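Side-chain contact in salmonella typhimurium DB7155 bacteriophage DET7 tailspike (Bacteriophage, PDB 2V5I), which binds the O-antigen polysaccharide of its Salmonella host and probably hydrolyses it, serving as the receptor-binding tailspike of a myovirus: residues Gly306-Val310 / Ser311-Phe315. Sequence-based numbering, arbitrary orientation.
Sequences GDLPV and SEYPF
Pro309 and Tyr313 are tied by the straighter of two backbone hydrogen bonds that converge on a single carbonyl. Tyr313 N points at Pro309 O over 3.1 Å, with 171° at the hydrogen, and lies in the plane of that carbonyl. Glu312 N gives the second bond to the same oxygen, but it sits well above the plane and is bent to 137°. With an i to i+3 and an i to i+4 bond on one acceptor, and helix-like backbone angles at Val310, Ser311 and Glu312, the chain makes one helix-like turn and then leaves it in an extended conformation at Tyr313. A weaker closure comes from Val310 CA, whose hydrogen faces Tyr313 O at a carbon-to-oxygen distance of 3.3 Å.

Around this turn the side chains pair off on different sides. In the conformer given here, one of two modelled for Val310, CG1 is anti to its own carbonyl carbon and lies over one face of the Phe315 ring as a CH-pi contact, 3.8 Å from the centroid and shifted toward the CE1-CZ rim. Leu308 runs alongside Tyr313, pointing the same way, and its CD1 meets the ring obliquely at CE2, 3.9 Å off. Glu312 reaches back fully extended, CG anti to the backbone N (chi1 -175°), which brings OE1 to 3.7 Å from Pro309 CD. Ser311 OG rests at a similar distance from Pro309 CB.

The turn lies in the long surface loop between strands 290-291 and 323-330 of the parallel beta-helix. Arg304 NH1 bridges the carbonyls of Leu308, just before the turn, and Tyr313, at its close. With two N-H donors on one carbonyl, the turn is held through its backbone, and the side-chain pairs, all at least partly exposed, add van der Waals contact at the surface.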
loop_
_atom_site.group_PDB
_atom_site.type_symbol
_atom_site.label_atom_id
_atom_site.label_comp_id
_atom_site.label_asym_id
_atom_site.label_seq_id
_atom_site.Cartn_x
_atom_site.Cartn_y
_atom_site.Cartn_z
ATOM N N GLY A 306 20.908 29.591 11.328
ATOM C CA GLY A 306 20.262 28.709 12.316
ATOM C C GLY A 306 20.170 27.236 11.873
ATOM O O GLY A 306 19.579 26.383 12.583
ATOM N N ASP A 307 20.730 26.907 10.721
ATOM C CA ASP A 307 20.592 25.555 10.150
ATOM C C ASP A 307 21.958 25.034 9.669
ATOM O O ASP A 307 23.016 25.663 9.922
ATOM C CB ASP A 307 19.542 25.554 9.041
ATOM C CG ASP A 307 18.699 24.254 9.006
ATOM O OD1 ASP A 307 19.325 23.184 8.991
ATOM O OD2 ASP A 307 17.442 24.300 8.916
ATOM N N LEU A 308 21.967 23.902 8.988
ATOM C CA LEU A 308 23.240 23.351 8.471
ATOM C C LEU A 308 23.792 24.254 7.370
ATOM O O LEU A 308 23.049 24.682 6.469
ATOM C CB LEU A 308 23.051 21.940 7.942
ATOM C CG LEU A 308 22.456 20.954 8.952
ATOM C CD1 LEU A 308 22.108 19.615 8.322
ATOM C CD2 LEU A 308 23.356 20.730 10.115
ATOM N N PRO A 309 25.118 24.486 7.387
ATOM C CA PRO A 309 25.705 25.376 6.393
ATOM C C PRO A 309 25.734 24.824 4.959
ATOM O O PRO A 309 25.769 23.616 4.726
ATOM C CB PRO A 309 27.123 25.630 6.973
ATOM C CG PRO A 309 27.450 24.402 7.646
ATOM C CD PRO A 309 26.145 23.968 8.316
ATOM N N VAL A 310 25.780 25.730 3.981
ATOM C CA VAL A 310 25.871 25.349 2.556
ATOM C C VAL A 310 27.211 24.642 2.257
ATOM O O VAL A 310 27.264 23.778 1.397
ATOM C CB VAL A 310 25.603 26.505 1.557
ATOM C CG1 VAL A 310 24.133 26.901 1.595
ATOM C CG2 VAL A 310 26.509 27.699 1.807
ATOM N N SER A 311 28.243 24.935 3.040
ATOM C CA SER A 311 29.518 24.240 2.862
ATOM C C SER A 311 29.412 22.759 3.153
ATOM O O SER A 311 30.165 21.967 2.581
ATOM C CB SER A 311 30.600 24.855 3.757
ATOM O OG SER A 311 30.179 24.891 5.100
ATOM N N GLU A 312 28.497 22.378 4.044
ATOM C CA GLU A 312 28.257 20.979 4.374
ATOM C C GLU A 312 27.240 20.327 3.422
ATOM O O GLU A 312 27.430 19.180 2.984
ATOM C CB GLU A 312 27.744 20.864 5.795
ATOM C CG GLU A 312 27.573 19.445 6.262
ATOM C CD GLU A 312 27.233 19.354 7.738
ATOM O OE1 GLU A 312 27.103 20.421 8.386
ATOM O OE2 GLU A 312 27.117 18.210 8.242
ATOM N N TYR A 313 26.139 21.038 3.137
ATOM C CA TYR A 313 25.108 20.543 2.209
ATOM C C TYR A 313 24.719 21.689 1.299
ATOM O O TYR A 313 24.099 22.661 1.773
ATOM C CB TYR A 313 23.844 20.098 2.944
ATOM C CG TYR A 313 24.064 18.846 3.756
ATOM C CD1 TYR A 313 24.150 17.602 3.130
ATOM C CD2 TYR A 313 24.275 18.923 5.099
ATOM C CE1 TYR A 313 24.370 16.459 3.870
ATOM C CE2 TYR A 313 24.547 17.782 5.851
ATOM C CZ TYR A 313 24.587 16.562 5.220
ATOM O OH TYR A 313 24.827 15.437 5.975
ATOM N N PRO A 314 24.986 21.579 -0.018
ATOM C CA PRO A 314 24.479 22.557 -0.974
ATOM C C PRO A 314 22.948 22.708 -0.957
ATOM O O PRO A 314 22.220 21.835 -0.443
ATOM C CB PRO A 314 24.910 22.007 -2.333
ATOM C CG PRO A 314 26.031 21.076 -2.033
ATOM C CD PRO A 314 25.770 20.531 -0.689
ATOM N N PHE A 315 22.463 23.803 -1.502
ATOM C CA PHE A 315 21.039 24.017 -1.574
ATOM C C PHE A 315 20.379 22.838 -2.326
ATOM O O PHE A 315 20.916 22.322 -3.315
ATOM C CB PHE A 315 20.656 25.345 -2.231
ATOM C CG PHE A 315 20.945 26.560 -1.372
ATOM C CD1 PHE A 315 20.527 26.622 -0.054
ATOM C CD2 PHE A 315 21.585 27.662 -1.909
ATOM C CE1 PHE A 315 20.748 27.744 0.737
ATOM C CE2 PHE A 315 21.827 28.828 -1.097
ATOM C CZ PHE A 315 21.410 28.866 0.182
#